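Local coordinates for sugar phosphate isomerase/epimerase (Parabacteroides distasonis, PDB 3OBE), which probably acts as an isomerase or epimerase on sugars or sugar phosphates, using a TIM barrel of the xylose isomerase-like type, at residues I76-Y81 and T120-E125; E114-A119 and I164-H169; K83-D86 and R91-S94; D52-G57 and G273-L278; C130-S135 and M214-V219. All blocks are in the same frame, centred on the assembly; numbering follows the deposited sequence.

Contact 1 (I76-Y81 and T120-E125); sequences IASKDY and TDIHAE. With EOH (ethanol), chain G.
Ser78 and Ile122 make the polar link between helix 78-87 and helix 109-126. Ser78 OG donates a hydrogen bond to the backbone O of Ile122 at 3.2 Å. The hydroxyl does not sit on a lone pair. It comes in above the carbonyl plane, 46° out of it, so it reaches the carbonyl from one face. OG lies beside its own backbone N and anti to the carbonyl carbon (chi1 -70°), and this turn aims it at the other helix.

The van der Waals part is small. Ile122 CG2 touches the Ser78 hydroxyl, OG, at 3.3 Å. Glu125 lies alongside, and its CB comes within 4.0 Å of Ser78 CB. Its carboxylate OE1 is 3.9 Å from Ser78 OG.

Tyr81, a turn further on, takes no part in this seam. Its OH lies very close to the O of an ethanol, probably from the crystallisation liquor, and that short distance is doubtful. Leu126 packs on both Ser78 and Tyr81, and Phe65 also touches Ser78.

With an alanine at Ser78, the Ile122 carbonyl is likely to lose its mate from the neighbouring helix, and only thin carbon packing would remain here. Two adjacent outer helices of the TIM barrel are thus joined by one side-chain-to-backbone bond at a partly buried seam. The link depends on a small hydroxyl donor more than on apolar bulk.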
# COMPACT_ATOMS: atom_id res chain seq x y z
N ILE A 76 8.82 -8.00 -16.88
CA ILE A 76 7.97 -7.22 -17.80
C ILE A 76 8.28 -5.72 -17.69
O ILE A 76 8.47 -5.19 -16.57
CB ILE A 76 6.46 -7.54 -17.61
CG1 ILE A 76 5.64 -6.99 -18.80
CG2 ILE A 76 5.93 -7.05 -16.29
CD1 ILE A 76 4.18 -7.35 -18.75
N ALA A 77 8.38 -5.08 -18.86
CA ALA A 77 8.53 -3.63 -18.98
C ALA A 77 7.21 -2.95 -18.64
O ALA A 77 6.15 -3.55 -18.81
CB ALA A 77 8.93 -3.24 -20.42
N SER A 78 7.30 -1.69 -18.21
CA SER A 78 6.14 -0.87 -17.87
C SER A 78 5.09 -0.81 -18.97
O SER A 78 3.91 -0.95 -18.70
CB SER A 78 6.58 0.55 -17.57
OG SER A 78 7.29 0.57 -16.36
N LYS A 79 5.51 -0.53 -20.19
CA LYS A 79 4.55 -0.42 -21.29
C LYS A 79 3.73 -1.71 -21.46
O LYS A 79 2.50 -1.66 -21.68
CB LYS A 79 5.28 -0.10 -22.60
CG LYS A 79 4.36 0.03 -23.81
CD LYS A 79 5.16 0.36 -25.07
CE LYS A 79 4.25 0.38 -26.27
NZ LYS A 79 4.09 -0.98 -26.81
N ASP A 80 4.39 -2.87 -21.40
CA ASP A 80 3.68 -4.15 -21.59
C ASP A 80 2.80 -4.44 -20.39
O ASP A 80 1.72 -5.01 -20.52
CB ASP A 80 4.68 -5.28 -21.79
CG ASP A 80 5.59 -5.03 -22.98
OD1 ASP A 80 5.07 -4.78 -24.09
OD2 ASP A 80 6.82 -5.05 -22.82
N TYR A 81 3.28 -4.06 -19.21
CA TYR A 81 2.49 -4.28 -18.00
C TYR A 81 1.21 -3.44 -18.11
O TYR A 81 0.11 -3.96 -17.96
CB TYR A 81 3.26 -3.84 -16.77
CG TYR A 81 2.99 -4.62 -15.51
CD1 TYR A 81 1.80 -5.33 -15.29
CD2 TYR A 81 3.97 -4.65 -14.52
CE1 TYR A 81 1.60 -6.05 -14.11
CE2 TYR A 81 3.79 -5.37 -13.37
CZ TYR A 81 2.61 -6.06 -13.16
OH TYR A 81 2.49 -6.74 -11.96
N THR A 120 11.06 6.60 -10.34
CA THR A 120 9.98 7.53 -10.72
C THR A 120 9.85 7.57 -12.24
O THR A 120 8.73 7.51 -12.76
CB THR A 120 10.24 8.92 -10.16
OG1 THR A 120 10.28 8.84 -8.71
CG2 THR A 120 9.20 9.94 -10.66
N ASP A 121 10.97 7.62 -12.94
CA ASP A 121 10.95 7.66 -14.42
C ASP A 121 10.18 6.43 -14.96
O ASP A 121 9.36 6.51 -15.89
CB ASP A 121 12.36 7.74 -14.97
CG ASP A 121 13.01 9.12 -14.76
OD1 ASP A 121 12.31 10.12 -14.49
OD2 ASP A 121 14.24 9.18 -14.87
N ILE A 122 10.47 5.27 -14.38
CA ILE A 122 9.84 4.00 -14.81
C ILE A 122 8.37 3.99 -14.45
O ILE A 122 7.54 3.58 -15.24
CB ILE A 122 10.56 2.79 -14.19
CG1 ILE A 122 11.99 2.67 -14.74
CG2 ILE A 122 9.73 1.47 -14.35
CD1 ILE A 122 12.07 2.27 -16.20
N HIS A 123 8.04 4.49 -13.26
CA HIS A 123 6.66 4.44 -12.80
C HIS A 123 5.82 5.52 -13.48
O HIS A 123 4.58 5.34 -13.60
CB HIS A 123 6.57 4.55 -11.26
CG HIS A 123 6.91 3.27 -10.55
ND1 HIS A 123 8.21 2.81 -10.44
CD2 HIS A 123 6.12 2.33 -9.97
CE1 HIS A 123 8.20 1.66 -9.80
NE2 HIS A 123 6.95 1.35 -9.48
N ALA A 124 6.44 6.59 -13.97
CA ALA A 124 5.69 7.58 -14.78
C ALA A 124 5.25 6.91 -16.08
O ALA A 124 4.09 7.05 -16.55
CB ALA A 124 6.54 8.84 -15.01
N GLU A 125 6.14 6.12 -16.66
CA GLU A 125 5.78 5.33 -17.85
C GLU A 125 4.62 4.38 -17.56
O GLU A 125 3.73 4.20 -18.40
CB GLU A 125 6.97 4.47 -18.33
CG GLU A 125 8.21 5.11 -18.90
CD GLU A 125 9.29 4.01 -19.22
OE1 GLU A 125 9.43 3.02 -18.47
OE2 GLU A 125 9.97 4.12 -20.24
C1 EOH G . 5.28 -8.20 -10.40
C2 EOH G . 4.71 -9.53 -10.80
O EOH G . 4.47 -7.10 -10.75

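Contact 2 (E114-A119 and I164-H169); sequences EFWKKA and ILWGYH
Trp116 and Trp166 carry this contact alone, as a T-shaped (edge-to-face) pair. Trp166 turns the N-H edge of its five-membered ring onto one face of the six-membered ring of Trp116. The centroids are 4.4 Å apart and the planes meet at 83°. Trp166 NE1 sits nearest CH2 of Trp116, at 3.2 Å. Even the farthest carbon of that ring, Trp116 CD2, is 3.8 Å from Trp166 NE1. CD1 of Trp166 follows at 3.9 Å from CZ3 of Trp116. The polar edge therefore faces the electron-rich ring face, which would probably favour the buried N-H.

Trp116 belongs to helix 109-126, and Trp166 to strand 165-169. The pair joins the outer helical layer of the TIM barrel to the barrel wall. Met131 and Gln133 on strand 130-133 also touch the Trp116 side chain, and Ala155 of helix 142-160 touches both indoles.

The side-chain torsions explain the meeting. CG of Trp166 points away from its backbone N (chi1 -168°), which carries the indole out toward the helix. CG of Trp116 is anti to its carbonyl carbon (chi1 -72°). The opposite face of the Trp116 indole is taken by Phe115, whose CD2 lies over the centre of the five-membered ring, 3.5 Å above the plane.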
# COMPACT_ATOMS: atom_id res chain seq x y z
N GLU A 114 19.08 8.55 -6.06
CA GLU A 114 19.26 7.91 -7.39
C GLU A 114 18.27 6.78 -7.61
O GLU A 114 17.67 6.68 -8.69
CB GLU A 114 20.70 7.41 -7.61
CG GLU A 114 21.69 8.54 -7.74
CD GLU A 114 21.32 9.58 -8.83
OE1 GLU A 114 20.93 9.15 -9.95
OE2 GLU A 114 21.37 10.80 -8.54
N PHE A 115 18.04 5.98 -6.57
CA PHE A 115 17.05 4.92 -6.62
C PHE A 115 15.69 5.52 -6.96
O PHE A 115 14.99 5.03 -7.86
CB PHE A 115 16.93 4.19 -5.28
CG PHE A 115 15.78 3.22 -5.23
CD1 PHE A 115 15.94 1.92 -5.68
CD2 PHE A 115 14.52 3.62 -4.76
CE1 PHE A 115 14.87 1.03 -5.69
CE2 PHE A 115 13.45 2.75 -4.75
CZ PHE A 115 13.61 1.44 -5.23
N TRP A 116 15.29 6.53 -6.20
CA TRP A 116 13.93 7.07 -6.36
C TRP A 116 13.75 7.82 -7.68
O TRP A 116 12.67 7.79 -8.25
CB TRP A 116 13.54 7.92 -5.15
CG TRP A 116 13.27 7.06 -3.94
CD1 TRP A 116 14.01 6.98 -2.80
CD2 TRP A 116 12.22 6.10 -3.79
NE1 TRP A 116 13.50 6.05 -1.95
CE2 TRP A 116 12.39 5.49 -2.52
CE3 TRP A 116 11.14 5.71 -4.57
CZ2 TRP A 116 11.51 4.52 -2.04
CZ3 TRP A 116 10.31 4.74 -4.13
CH2 TRP A 116 10.50 4.12 -2.86
N LYS A 117 14.81 8.48 -8.17
CA LYS A 117 14.73 9.18 -9.46
C LYS A 117 14.49 8.15 -10.58
O LYS A 117 13.58 8.31 -11.43
CB LYS A 117 15.99 10.01 -9.73
CG LYS A 117 16.10 11.25 -8.94
CD LYS A 117 17.47 11.90 -9.17
CE LYS A 117 17.62 13.23 -8.45
NZ LYS A 117 18.84 13.95 -8.93
N LYS A 118 15.28 7.09 -10.61
CA LYS A 118 15.11 6.12 -11.67
C LYS A 118 13.77 5.42 -11.57
O LYS A 118 13.05 5.24 -12.60
CB LYS A 118 16.26 5.10 -11.65
CG LYS A 118 16.07 3.99 -12.64
CD LYS A 118 17.32 3.10 -12.75
CE LYS A 118 17.15 2.05 -13.85
NZ LYS A 118 16.90 2.68 -15.17
N ALA A 119 13.39 5.06 -10.34
CA ALA A 119 12.12 4.39 -10.13
C ALA A 119 10.96 5.29 -10.58
O ALA A 119 10.01 4.78 -11.16
CB ALA A 119 11.93 3.97 -8.68
N ILE A 164 3.42 12.10 -8.96
CA ILE A 164 3.18 10.85 -8.28
C ILE A 164 3.38 11.06 -6.76
O ILE A 164 4.36 11.67 -6.32
CB ILE A 164 4.14 9.77 -8.76
CG1 ILE A 164 3.93 9.53 -10.23
CG2 ILE A 164 4.00 8.49 -7.91
CD1 ILE A 164 5.03 8.66 -10.92
N LEU A 165 2.49 10.47 -5.99
CA LEU A 165 2.51 10.58 -4.52
C LEU A 165 3.38 9.49 -3.94
O LEU A 165 3.10 8.31 -4.15
CB LEU A 165 1.12 10.42 -3.94
CG LEU A 165 0.08 11.46 -4.34
CD1 LEU A 165 -1.28 11.02 -3.80
CD2 LEU A 165 0.45 12.86 -3.82
N TRP A 166 4.37 9.87 -3.17
CA TRP A 166 5.17 8.91 -2.42
C TRP A 166 4.48 8.63 -1.10
O TRP A 166 4.07 9.56 -0.41
CB TRP A 166 6.58 9.43 -2.19
CG TRP A 166 7.53 8.39 -1.68
CD1 TRP A 166 8.37 7.65 -2.45
CD2 TRP A 166 7.72 7.94 -0.33
NE1 TRP A 166 9.08 6.77 -1.67
CE2 TRP A 166 8.73 6.95 -0.36
CE3 TRP A 166 7.17 8.29 0.91
CZ2 TRP A 166 9.14 6.27 0.79
CZ3 TRP A 166 7.61 7.66 2.03
CH2 TRP A 166 8.56 6.65 1.97
N GLY A 167 4.44 7.35 -0.70
CA GLY A 167 3.86 6.94 0.56
C GLY A 167 4.63 5.82 1.25
O GLY A 167 5.47 5.17 0.64
N TYR A 168 4.25 5.58 2.50
CA TYR A 168 4.87 4.59 3.38
C TYR A 168 3.80 3.67 3.96
O TYR A 168 2.81 4.14 4.52
CB TYR A 168 5.66 5.25 4.52
CG TYR A 168 6.33 4.25 5.38
CD1 TYR A 168 7.45 3.60 4.93
CD2 TYR A 168 5.76 3.82 6.60
CE1 TYR A 168 8.05 2.65 5.67
CE2 TYR A 168 6.35 2.85 7.34
CZ TYR A 168 7.52 2.28 6.88
OH TYR A 168 8.18 1.31 7.61
N HIS A 169 4.01 2.37 3.80
CA HIS A 169 3.07 1.32 4.24
C HIS A 169 3.63 0.63 5.46
O HIS A 169 4.75 0.07 5.41
CB HIS A 169 2.84 0.33 3.11
CG HIS A 169 2.04 -0.86 3.51
ND1 HIS A 169 2.45 -2.14 3.22
CD2 HIS A 169 0.84 -0.98 4.13
CE1 HIS A 169 1.55 -3.00 3.68
NE2 HIS A 169 0.56 -2.33 4.24

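Contact 3 (K83-D86 and R91-S94); sequences KMVD and RISS. With EOH (ethanol), chain E.
Val85 and Ile92 form the apolar core between helix 78-87 and strand 91-95. The two side chains cross at about a right angle. Val85 CG2 meets Ile92 CD1 at 3.8 Å, and CG1 is equally far from Ile92 CG1. CG1 points away from its own backbone N (chi1 174°) and so also reaches the backbone N of Arg91, at 3.7 Å. Replacing Val85 with an alanine would probably open a gap beside Ile92 CG1 and CD1, because both methyls that touch them would be gone.

A water makes the polar bridge. It donates to Asp86 OD1 at 2.8 Å and accepts from Ile92 N at 2.8 Å. This links the helix carboxylate to the strand backbone without a direct hydrogen bond. The other oxygen of Asp86, OD2, is held by a salt bridge to Lys82.

Arg91 starts out away from the helix at CB, and its chain is extended from CG to NE. Its NH2 is hydrogen-bonded to Ser129 OG and Gly127 O. Ser93 CB lies over one face of the guanidinium, and an ethanol makes a weak hydrogen bond to NH1.

Further out, Leu42 and Leu53 pack on Val85, while Ile55 and Val128 pack on Ile92. Strand 52-55, helix 78-87 and strand 91-95 follow one another, and the two strands are parallel neighbours. This is a beta-alpha-beta crossover, the repeating element of a TIM barrel, with the helix packed on the outside of the strands.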
# COMPACT_ATOMS: atom_id res chain seq x y z
N LYS A 83 -0.27 -2.17 -20.64
CA LYS A 83 -1.16 -2.66 -21.71
C LYS A 83 -2.06 -3.82 -21.28
O LYS A 83 -3.28 -3.82 -21.53
CB LYS A 83 -0.35 -3.06 -22.96
CG LYS A 83 -1.15 -3.75 -24.06
CD LYS A 83 -2.01 -2.75 -24.81
CE LYS A 83 -2.40 -3.26 -26.23
NZ LYS A 83 -3.88 -3.18 -26.40
N MSE A 84 -1.46 -4.83 -20.65
CA MSE A 84 -2.17 -6.01 -20.18
C MSE A 84 -3.31 -5.61 -19.21
O MSE A 84 -4.47 -6.01 -19.35
CB MSE A 84 -1.16 -6.91 -19.45
CG MSE A 84 -1.47 -8.37 -19.41
SE MSE A 84 0.20 -9.37 -19.36
CE MSE A 84 1.08 -8.43 -17.99
N VAL A 85 -2.95 -4.81 -18.22
CA VAL A 85 -3.93 -4.39 -17.20
C VAL A 85 -5.02 -3.49 -17.81
O VAL A 85 -6.20 -3.68 -17.58
CB VAL A 85 -3.19 -3.75 -16.03
CG1 VAL A 85 -4.13 -3.13 -14.96
CG2 VAL A 85 -2.20 -4.75 -15.42
N ASP A 86 -4.63 -2.50 -18.59
CA ASP A 86 -5.59 -1.60 -19.26
C ASP A 86 -6.59 -2.38 -20.13
O ASP A 86 -7.80 -2.12 -20.11
CB ASP A 86 -4.85 -0.60 -20.16
CG ASP A 86 -4.07 0.48 -19.38
OD1 ASP A 86 -4.21 0.68 -18.13
OD2 ASP A 86 -3.33 1.20 -20.07
N ARG A 91 -6.58 -0.59 -13.79
CA ARG A 91 -5.54 0.37 -13.85
C ARG A 91 -4.52 0.05 -12.77
O ARG A 91 -4.92 -0.18 -11.62
CB ARG A 91 -6.13 1.75 -13.64
CG ARG A 91 -5.10 2.84 -13.47
CD ARG A 91 -5.68 4.29 -13.32
NE ARG A 91 -4.48 5.11 -13.16
CZ ARG A 91 -4.17 5.87 -12.12
NH1 ARG A 91 -5.06 6.11 -11.15
NH2 ARG A 91 -2.98 6.45 -12.08
N ILE A 92 -3.24 0.07 -13.13
CA ILE A 92 -2.15 0.04 -12.13
C ILE A 92 -2.00 1.46 -11.56
O ILE A 92 -1.48 2.35 -12.25
CB ILE A 92 -0.79 -0.42 -12.73
CG1 ILE A 92 -0.94 -1.76 -13.45
CG2 ILE A 92 0.25 -0.50 -11.61
CD1 ILE A 92 0.30 -2.16 -14.33
N SER A 93 -2.46 1.64 -10.33
CA SER A 93 -2.47 2.93 -9.67
C SER A 93 -1.47 3.10 -8.57
O SER A 93 -1.18 4.26 -8.21
CB SER A 93 -3.86 3.30 -9.24
OG SER A 93 -4.54 2.32 -8.48
N SER A 94 -0.89 2.00 -8.08
CA SER A 94 0.14 2.05 -7.10
C SER A 94 1.16 0.94 -7.29
O SER A 94 0.94 0.02 -8.07
CB SER A 94 -0.50 2.03 -5.70
OG SER A 94 0.43 2.24 -4.67
C1 EOH E . -6.17 6.55 -6.91
C2 EOH E . -5.34 5.93 -5.79
O EOH E . -5.47 6.50 -8.14
O HOH W 1 -2.62 0.46 -15.87

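Contact 4 (D52-G57 and G273-L278); sequences DLEIFG and GYYVEL. With EOH (ethanol), chain D; EOH (ethanol), chain G.
Tyr275 crosses the interior of the TIM barrel to reach Asp52, Leu53 and Glu54. Strands 52-55 and 273-276 are not neighbours: strand 24-26 runs between them. Their axes pass 7.6 Å apart at 65°, so the Tyr275 side chain bridges the gap, touching side-chain and backbone atoms of 52-54.

Along 273-278, Gly273 comes first. A CB here would clash with a bound ethanol, probably from the crystallisation liquor. Tyr274 N donates to that ethanol's O at 3.0 Å, nearly straight at 171°. The ethanol C2 in turn lies 3.6 Å from Asp52 CB.

Tyr275 comes next and carries the contact. Glu54 CB sits over the face of its ring, 3.7 Å from the centroid, in a CH-pi contact. The Glu54 carboxylate stacks on the same ring, the planes 22° apart. Its oxygens have hydrogen-bond partners elsewhere: His244 and Gln26 at OE1, and Ser94 at OE2. Tyr275 CE1 also meets Leu53 C at 3.7 Å. The phenol OH is hydrogen-bonded to Ser93 OG, as is Asp52 OD2, so one serine ties the two strands together.

Two residues on, the end of Glu277 comes nearer to Glu54, but the like-charged Glu277 OE1 and Glu54 OE1 stay 5.5 Å apart without touching.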
# COMPACT_ATOMS: atom_id res chain seq x y z
N ASP A 52 -8.55 -1.32 -9.60
CA ASP A 52 -7.24 -0.79 -9.42
C ASP A 52 -6.29 -1.86 -8.88
O ASP A 52 -6.71 -2.69 -8.09
CB ASP A 52 -7.30 0.33 -8.39
CG ASP A 52 -7.83 1.60 -8.98
OD1 ASP A 52 -9.06 1.69 -9.25
OD2 ASP A 52 -6.99 2.51 -9.22
N LEU A 53 -5.05 -1.81 -9.33
CA LEU A 53 -3.99 -2.69 -8.83
C LEU A 53 -2.88 -1.90 -8.20
O LEU A 53 -2.47 -0.85 -8.72
CB LEU A 53 -3.42 -3.52 -9.97
CG LEU A 53 -4.40 -4.42 -10.74
CD1 LEU A 53 -3.66 -5.26 -11.85
CD2 LEU A 53 -5.22 -5.35 -9.83
N GLU A 54 -2.34 -2.46 -7.12
CA GLU A 54 -1.06 -2.03 -6.57
C GLU A 54 -0.10 -3.19 -6.76
O GLU A 54 -0.39 -4.32 -6.34
CB GLU A 54 -1.19 -1.64 -5.09
CG GLU A 54 0.12 -1.19 -4.44
CD GLU A 54 -0.11 -0.86 -3.00
OE1 GLU A 54 -0.31 -1.83 -2.24
OE2 GLU A 54 -0.08 0.36 -2.63
N ILE A 55 0.96 -2.95 -7.52
CA ILE A 55 1.87 -4.03 -7.91
C ILE A 55 3.10 -4.07 -6.99
O ILE A 55 3.14 -3.42 -5.94
CB ILE A 55 2.21 -3.94 -9.42
CG1 ILE A 55 2.95 -2.66 -9.75
CG2 ILE A 55 0.88 -4.12 -10.26
CD1 ILE A 55 3.60 -2.68 -11.11
N PHE A 56 4.07 -4.89 -7.38
CA PHE A 56 5.27 -5.15 -6.63
C PHE A 56 6.31 -5.61 -7.64
O PHE A 56 6.01 -5.88 -8.78
CB PHE A 56 5.00 -6.20 -5.54
CG PHE A 56 4.73 -7.57 -6.08
CD1 PHE A 56 3.48 -7.92 -6.52
CD2 PHE A 56 5.77 -8.50 -6.18
CE1 PHE A 56 3.24 -9.22 -7.02
CE2 PHE A 56 5.53 -9.78 -6.70
CZ PHE A 56 4.28 -10.12 -7.12
N GLY A 57 7.55 -5.76 -7.18
CA GLY A 57 8.54 -6.51 -7.95
C GLY A 57 9.53 -5.67 -8.74
O GLY A 57 10.31 -6.19 -9.53
N GLY A 273 -8.02 6.20 -1.88
CA GLY A 273 -8.36 4.84 -2.26
C GLY A 273 -7.76 3.84 -1.33
O GLY A 273 -7.14 4.17 -0.29
N TYR A 274 -8.01 2.58 -1.66
CA TYR A 274 -7.51 1.48 -0.88
C TYR A 274 -7.18 0.24 -1.69
O TYR A 274 -7.73 0.01 -2.79
CB TYR A 274 -8.52 1.10 0.21
CG TYR A 274 -9.80 0.47 -0.32
CD1 TYR A 274 -9.91 -0.89 -0.51
CD2 TYR A 274 -10.91 1.27 -0.61
CE1 TYR A 274 -11.09 -1.45 -0.99
CE2 TYR A 274 -12.07 0.72 -1.13
CZ TYR A 274 -12.15 -0.63 -1.29
OH TYR A 274 -13.35 -1.13 -1.75
N TYR A 275 -6.29 -0.57 -1.15
CA TYR A 275 -5.94 -1.83 -1.76
C TYR A 275 -6.12 -2.95 -0.76
O TYR A 275 -5.63 -2.88 0.38
CB TYR A 275 -4.49 -1.81 -2.27
CG TYR A 275 -4.30 -0.70 -3.25
CD1 TYR A 275 -4.56 -0.87 -4.60
CD2 TYR A 275 -3.84 0.56 -2.82
CE1 TYR A 275 -4.41 0.21 -5.51
CE2 TYR A 275 -3.73 1.62 -3.69
CZ TYR A 275 -3.98 1.43 -5.04
OH TYR A 275 -3.86 2.51 -5.90
N VAL A 276 -6.84 -3.98 -1.22
CA VAL A 276 -6.97 -5.23 -0.50
C VAL A 276 -5.68 -6.05 -0.55
O VAL A 276 -5.03 -6.14 -1.61
CB VAL A 276 -8.14 -6.06 -1.12
CG1 VAL A 276 -8.22 -7.44 -0.53
CG2 VAL A 276 -9.49 -5.31 -0.94
N GLU A 277 -5.35 -6.69 0.56
CA GLU A 277 -4.29 -7.68 0.57
C GLU A 277 -4.70 -8.88 1.40
O GLU A 277 -5.35 -8.73 2.44
CB GLU A 277 -2.98 -7.11 1.09
CG GLU A 277 -1.82 -8.14 0.96
CD GLU A 277 -0.42 -7.55 0.95
OE1 GLU A 277 -0.27 -6.32 1.01
OE2 GLU A 277 0.53 -8.37 0.86
N LEU A 278 -4.31 -10.06 0.94
CA LEU A 278 -4.45 -11.30 1.68
C LEU A 278 -3.10 -12.01 1.75
O LEU A 278 -2.36 -12.03 0.78
CB LEU A 278 -5.42 -12.27 1.05
CG LEU A 278 -6.93 -12.07 1.21
CD1 LEU A 278 -7.43 -10.81 0.58
CD2 LEU A 278 -7.72 -13.32 0.73
C1 EOH D . -8.88 2.14 -5.44
C2 EOH D . -7.38 2.42 -5.45
O EOH D . -9.57 2.29 -4.21
C1 EOH G . 5.28 -8.20 -10.40
C2 EOH G . 4.71 -9.53 -10.80
O EOH G . 4.47 -7.10 -10.75

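Contact 5 (C130-S135 and M214-V219); sequences CMVQPS and MFELDV
Glu216 OE1 is hydrogen-bonded to His96 NE2 and rests 3.4 Å from Val132 CG1. This one oxygen thus has an imidazole as polar partner and a methyl as neighbour. Glu216 and Val132 both point into the TIM barrel. Strands 130-133 and 213-218 are separated by strand 165-169, their axes pass 8.2 Å apart at 64°, and side chains bridge the gap. Strand 130-133 also makes backbone hydrogen bonds to strand 91-95, through Cys130 with Ser93 and Val132 with Ser95. These close the barrel.

Val132 and Glu216 cross at about a right angle. Val132 CG1 is anti to the backbone N (chi1 170°), which directs that methyl to the carboxylate. The Glu216 chain is extended beyond CG and so brings its oxygens well into the interior.

Selenomethionine Met214 lies nearer the N-terminal ends of the strands. Its chain is bent at chi2, and the end swings toward strand 130-133. Met214 CE packs at 3.9 Å from both Cys130 CB and SG, and lies 4.2 Å from Val132 CG2. Met214 thus meets Cys130 and Val132 through apolar contacts, made by its terminal methyl.

Two residues after Glu216, Asp218 caps the helix that begins at Val219: its OD1 is hydrogen-bonded to Trp221 N. Where strand 130-133 ends, Gln133 NE2 donates to Ser135 O at 3.0 Å, in the carbonyl plane and nearly straight at 168°.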
# COMPACT_ATOMS: atom_id res chain seq x y z
N CYS A 130 0.60 6.50 -7.30
CA CYS A 130 1.30 6.40 -6.05
C CYS A 130 2.50 5.44 -6.15
O CYS A 130 2.45 4.43 -6.83
CB CYS A 130 0.38 5.87 -4.96
SG CYS A 130 -1.16 6.82 -4.83
N MSE A 131 3.53 5.74 -5.38
CA MSE A 131 4.69 4.80 -5.19
C MSE A 131 4.90 4.68 -3.71
O MSE A 131 5.00 5.70 -3.03
CB MSE A 131 5.92 5.35 -5.87
CG MSE A 131 5.90 5.31 -7.37
SE MSE A 131 7.21 6.54 -8.17
CE MSE A 131 8.84 5.70 -7.52
N VAL A 132 4.95 3.46 -3.18
CA VAL A 132 4.88 3.25 -1.74
C VAL A 132 6.00 2.30 -1.31
O VAL A 132 6.17 1.22 -1.91
CB VAL A 132 3.53 2.65 -1.37
CG1 VAL A 132 3.46 2.15 0.15
CG2 VAL A 132 2.46 3.69 -1.65
N GLN A 133 6.73 2.70 -0.28
CA GLN A 133 7.68 1.84 0.38
C GLN A 133 7.01 1.11 1.52
O GLN A 133 6.48 1.75 2.41
CB GLN A 133 8.88 2.61 0.92
CG GLN A 133 9.90 1.69 1.64
CD GLN A 133 11.25 2.31 1.85
OE1 GLN A 133 11.69 3.14 1.05
NE2 GLN A 133 11.95 1.90 2.91
N PRO A 134 7.09 -0.25 1.52
CA PRO A 134 6.38 -1.02 2.56
C PRO A 134 7.31 -1.69 3.55
O PRO A 134 6.94 -2.66 4.23
CB PRO A 134 5.66 -2.07 1.72
CG PRO A 134 6.69 -2.42 0.68
CD PRO A 134 7.35 -1.07 0.32
N SER A 135 8.52 -1.18 3.65
CA SER A 135 9.62 -1.87 4.37
C SER A 135 10.24 -0.90 5.37
O SER A 135 10.70 0.19 5.01
CB SER A 135 10.66 -2.31 3.37
OG SER A 135 10.10 -3.21 2.45
N MSE A 214 2.95 10.76 2.07
CA MSE A 214 1.71 10.30 2.69
C MSE A 214 1.91 8.86 3.18
O MSE A 214 3.01 8.28 3.05
CB MSE A 214 0.54 10.44 1.70
CG MSE A 214 0.70 9.70 0.37
SE MSE A 214 0.22 7.81 0.48
CE MSE A 214 0.55 7.42 -1.40
N PHE A 215 0.88 8.32 3.82
CA PHE A 215 0.93 7.04 4.48
C PHE A 215 -0.18 6.15 3.95
O PHE A 215 -1.34 6.61 3.76
CB PHE A 215 0.91 7.19 6.02
CG PHE A 215 2.21 7.82 6.56
CD1 PHE A 215 2.39 9.19 6.50
CD2 PHE A 215 3.27 7.03 6.99
CE1 PHE A 215 3.57 9.75 6.89
CE2 PHE A 215 4.46 7.63 7.41
CZ PHE A 215 4.62 8.96 7.34
N GLU A 216 0.19 4.90 3.73
CA GLU A 216 -0.76 3.83 3.36
C GLU A 216 -0.98 3.05 4.63
O GLU A 216 -0.17 2.20 5.00
CB GLU A 216 -0.19 2.98 2.23
CG GLU A 216 -1.07 1.79 1.75
CD GLU A 216 -0.50 1.16 0.54
OE1 GLU A 216 0.54 0.54 0.67
OE2 GLU A 216 -1.17 1.19 -0.53
N LEU A 217 -2.06 3.37 5.30
CA LEU A 217 -2.33 2.81 6.62
C LEU A 217 -2.80 1.38 6.48
O LEU A 217 -3.83 1.13 5.88
CB LEU A 217 -3.36 3.60 7.38
CG LEU A 217 -3.69 3.07 8.77
CD1 LEU A 217 -2.39 2.93 9.64
CD2 LEU A 217 -4.76 3.88 9.41
N ASP A 218 -2.01 0.48 7.04
CA ASP A 218 -2.43 -0.94 7.14
C ASP A 218 -3.28 -1.12 8.38
O ASP A 218 -2.78 -1.14 9.50
CB ASP A 218 -1.30 -1.94 7.12
CG ASP A 218 -1.83 -3.30 6.68
OD1 ASP A 218 -2.67 -3.83 7.47
OD2 ASP A 218 -1.48 -3.77 5.57
N VAL A 219 -4.60 -1.17 8.18
CA VAL A 219 -5.50 -1.19 9.31
C VAL A 219 -5.34 -2.49 10.10
O VAL A 219 -5.48 -2.51 11.33
CB VAL A 219 -6.95 -0.91 8.90
CG1 VAL A 219 -7.05 0.50 8.36
CG2 VAL A 219 -7.49 -1.98 7.89

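Contacts 4 and 5 lie inside the barrel, their centres 10 Å apart. There Glu54 OE2 and Glu216 OE2 are 2.5 Å apart, a close approach of like charges whose bonding is not decided. A phosphate about 6 Å from the Glu54 side chain probably comes from the crystallisation liquor but may mark the substrate pocket. Contact 3 meets contact 4 at Ser93 OG, 2.6 Å from Asp52 OD2 and 2.7 Å from Tyr275 OH. Contact 2 joins contact 5 through His169 NE2 and Asp218 OD2, 2.8 Å apart. Contact 1 lies in the outer layer, about 17 Å from contact 4 between centres. It shares helix 78-87 with contact 3 and helix 109-126 with contact 2.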